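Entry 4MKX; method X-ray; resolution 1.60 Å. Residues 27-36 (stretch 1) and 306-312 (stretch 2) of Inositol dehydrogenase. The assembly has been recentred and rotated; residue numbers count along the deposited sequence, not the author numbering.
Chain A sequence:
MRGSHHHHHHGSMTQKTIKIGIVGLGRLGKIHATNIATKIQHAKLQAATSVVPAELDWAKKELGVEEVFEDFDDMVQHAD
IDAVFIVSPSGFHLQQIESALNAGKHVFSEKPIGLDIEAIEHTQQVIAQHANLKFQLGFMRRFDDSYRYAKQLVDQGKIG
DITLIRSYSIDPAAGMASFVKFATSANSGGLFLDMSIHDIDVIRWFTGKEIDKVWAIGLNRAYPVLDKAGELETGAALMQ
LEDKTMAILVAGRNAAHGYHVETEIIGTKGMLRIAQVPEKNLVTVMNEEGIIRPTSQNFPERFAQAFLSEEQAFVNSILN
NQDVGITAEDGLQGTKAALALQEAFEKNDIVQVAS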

# COMPACT_ATOMS: atom_id res chain seq x y z
N ARG A 27 -21.00 5.01 -26.43
CA ARG A 27 -20.59 4.25 -25.25
C ARG A 27 -21.19 4.83 -23.97
O ARG A 27 -21.81 4.12 -23.19
CB ARG A 27 -19.06 4.20 -25.14
CG ARG A 27 -18.57 3.40 -23.94
CD ARG A 27 -17.05 3.25 -23.92
NE ARG A 27 -16.67 2.08 -23.13
NH1 ARG A 27 -14.48 2.73 -22.83
NH2 ARG A 27 -15.23 0.75 -21.94
N LEU A 28 -21.00 6.13 -23.78
CA LEU A 28 -21.49 6.79 -22.58
C LEU A 28 -23.02 6.86 -22.56
O LEU A 28 -23.65 6.69 -21.52
CB LEU A 28 -20.87 8.18 -22.46
CG LEU A 28 -21.22 8.99 -21.21
CD1 LEU A 28 -20.84 8.22 -19.97
CD2 LEU A 28 -20.52 10.34 -21.26
N GLY A 29 -23.63 7.13 -23.72
CA GLY A 29 -25.08 7.18 -23.79
C GLY A 29 -25.73 5.87 -23.38
O GLY A 29 -26.76 5.88 -22.69
N LYS A 30 -25.14 4.76 -23.79
CA LYS A 30 -25.66 3.44 -23.46
C LYS A 30 -25.58 3.16 -21.97
O LYS A 30 -26.47 2.51 -21.41
CB LYS A 30 -24.94 2.35 -24.26
CG LYS A 30 -25.45 2.26 -25.70
CD LYS A 30 -24.69 1.24 -26.54
CE LYS A 30 -25.32 1.15 -27.93
NZ LYS A 30 -24.75 0.05 -28.75
N ILE A 31 -24.53 3.65 -21.32
CA ILE A 31 -24.42 3.52 -19.87
C ILE A 31 -25.57 4.24 -19.17
O ILE A 31 -26.26 3.66 -18.34
CB ILE A 31 -23.05 4.02 -19.36
CG1 ILE A 31 -21.94 3.12 -19.91
CG2 ILE A 31 -23.02 4.05 -17.83
CD1 ILE A 31 -20.54 3.66 -19.68
N HIS A 32 -25.79 5.51 -19.51
CA HIS A 32 -26.87 6.28 -18.91
C HIS A 32 -28.22 5.63 -19.20
O HIS A 32 -29.08 5.54 -18.33
CB HIS A 32 -26.89 7.71 -19.45
CG HIS A 32 -25.83 8.60 -18.87
ND1 HIS A 32 -25.61 8.72 -17.52
CD2 HIS A 32 -24.96 9.45 -19.47
CE1 HIS A 32 -24.63 9.58 -17.30
NE2 HIS A 32 -24.22 10.05 -18.47
N ALA A 33 -28.41 5.21 -20.45
CA ALA A 33 -29.69 4.64 -20.86
C ALA A 33 -29.99 3.36 -20.09
O ALA A 33 -31.10 3.18 -19.60
CB ALA A 33 -29.69 4.36 -22.35
N THR A 34 -29.00 2.49 -19.99
CA THR A 34 -29.16 1.22 -19.27
C THR A 34 -29.45 1.48 -17.80
O THR A 34 -30.33 0.86 -17.22
CB THR A 34 -27.91 0.35 -19.40
OG1 THR A 34 -27.65 0.11 -20.79
CG2 THR A 34 -28.08 -0.99 -18.69
N ASN A 35 -28.71 2.41 -17.21
CA ASN A 35 -28.92 2.73 -15.80
C ASN A 35 -30.32 3.27 -15.54
O ASN A 35 -30.99 2.84 -14.61
CB ASN A 35 -27.87 3.72 -15.32
CG ASN A 35 -26.51 3.10 -15.12
OD1 ASN A 35 -26.36 1.87 -15.10
ND2 ASN A 35 -25.51 3.95 -14.97
N ILE A 36 -30.75 4.22 -16.37
CA ILE A 36 -32.05 4.83 -16.19
C ILE A 36 -33.16 3.79 -16.32
O ILE A 36 -34.13 3.80 -15.56
CB ILE A 36 -32.28 5.96 -17.22
CG1 ILE A 36 -31.40 7.16 -16.87
CG2 ILE A 36 -33.75 6.37 -17.25
CD1 ILE A 36 -31.17 8.09 -18.05
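Stretch 2 (306-312) AFLSEEQ

The most unusual feature of this contact is a buried carboxylate, that of Glu311, which takes hydrogen bonds from two side chains one helical turn apart on stretch 1. His32 ND1 donates to Glu311 OE2 at 2.6 Å with an N-H...O angle of 153°, a short and reasonably directed bond. Asn35 ND2 lies 3.3 Å from Glu311 OE2 with an angle of 165°, and 3.3 Å from Glu311 OE1 with an angle of 132°; the first is nearly linear, the second weak. OE2 therefore accepts from both residues. The imidazole meets it in the proper orientation, since Glu311 OE2 lies at the ring edge, near the ring plane, where the ND1 proton points. His32 NE2 is hydrogen-bonded elsewhere in the structure, so both ring nitrogens are satisfied.

Both stretches are helical throughout. In stretch 1 the i to i+4 ladder runs from Ile31 N to Arg27 O (3.3 Å, weak) through Ile36 N to His32 O (2.9 Å); in stretch 2 the corresponding bonds, such as Glu311 N to Phe307 O, are 3.0 Å long. The helix axes approach to 10.3 Å, and their N-to-C directions differ by 61°, with a signed crossing angle of -61°. The two stretches together bury 354 Å² against each other. The backbones are nearest where Asn35 CA lies 6.7 Å from Leu308 CA and His32 CA 7.5 Å from Phe307 CA.

Beside the polar cluster, Phe307 acts as a knob in a hole formed by Leu28, Ile31, His32 and Asn35, the i, i+3, i+4 and i+7 positions that outline a pocket on a helix surface. Its CA-to-CB bond points toward stretch 1, and chi1 is m (-72°). Phe307 CZ comes within 3.9 Å of Leu28 CD1, and Phe307 CD2 within 4.3 Å of Ile31 CG2. The His32 and Phe307 rings have centroids 5.7 Å apart and planes at 82°, an oblique arrangement in which His32 CE1 is 4.1 Å from Phe307 CD1.

Asn35 also points its CA-to-CB bond toward stretch 2, and its amide lies beside an apolar neighbour, with Asn35 CG 3.6 Å from Leu308 CD2. Leu308 leaves its backbone sideways, but its end comes nearer to stretch 1. Glu310 does likewise, placing OE2 3.5 Å from His32 CE1 at the edge of the imidazole; this is a close approach to a ring carbon.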

# COMPACT_ATOMS: atom_id res chain seq x y z
N ALA A 306 -20.44 6.63 -9.53
CA ALA A 306 -20.66 8.07 -9.72
C ALA A 306 -21.73 8.35 -10.77
O ALA A 306 -22.52 9.27 -10.62
CB ALA A 306 -19.37 8.77 -10.09
N PHE A 307 -21.73 7.56 -11.84
CA PHE A 307 -22.76 7.73 -12.86
C PHE A 307 -24.16 7.47 -12.29
O PHE A 307 -25.08 8.26 -12.51
CB PHE A 307 -22.51 6.81 -14.07
CG PHE A 307 -21.35 7.23 -14.91
CD1 PHE A 307 -21.22 8.56 -15.33
CD2 PHE A 307 -20.37 6.32 -15.27
CE1 PHE A 307 -20.13 8.95 -16.12
CE2 PHE A 307 -19.29 6.70 -16.05
CZ PHE A 307 -19.16 8.03 -16.47
N LEU A 308 -24.32 6.36 -11.58
CA LEU A 308 -25.60 6.03 -10.96
C LEU A 308 -26.04 7.11 -9.99
O LEU A 308 -27.19 7.52 -9.99
CB LEU A 308 -25.52 4.67 -10.25
CG LEU A 308 -25.60 3.45 -11.17
CD1 LEU A 308 -25.03 2.21 -10.49
CD2 LEU A 308 -27.05 3.22 -11.59
N SER A 309 -25.11 7.59 -9.16
CA SER A 309 -25.44 8.62 -8.19
C SER A 309 -25.87 9.93 -8.84
O SER A 309 -26.82 10.55 -8.38
CB SER A 309 -24.30 8.85 -7.20
OG SER A 309 -24.15 7.72 -6.35
N GLU A 310 -25.17 10.38 -9.88
CA GLU A 310 -25.57 11.64 -10.52
C GLU A 310 -26.91 11.50 -11.25
O GLU A 310 -27.67 12.46 -11.30
CB GLU A 310 -24.50 12.19 -11.48
CG GLU A 310 -24.43 11.51 -12.83
CD GLU A 310 -23.37 12.09 -13.75
OE1 GLU A 310 -22.87 13.21 -13.49
OE2 GLU A 310 -23.01 11.40 -14.74
N GLU A 311 -27.19 10.33 -11.82
CA GLU A 311 -28.47 10.11 -12.49
C GLU A 311 -29.58 10.15 -11.45
O GLU A 311 -30.62 10.78 -11.68
CB GLU A 311 -28.47 8.75 -13.21
CG GLU A 311 -27.52 8.68 -14.40
CD GLU A 311 -27.05 7.28 -14.67
OE1 GLU A 311 -27.44 6.38 -13.91
OE2 GLU A 311 -26.26 7.06 -15.61
N GLN A 312 -29.38 9.49 -10.32
CA GLN A 312 -30.41 9.47 -9.29
C GLN A 312 -30.61 10.86 -8.71
O GLN A 312 -31.75 11.26 -8.41
CB GLN A 312 -30.06 8.48 -8.17
CG GLN A 312 -31.23 8.19 -7.22
CD GLN A 312 -32.38 7.46 -7.90
OE1 GLN A 312 -32.27 6.28 -8.24
NE2 GLN A 312 -33.50 8.17 -8.11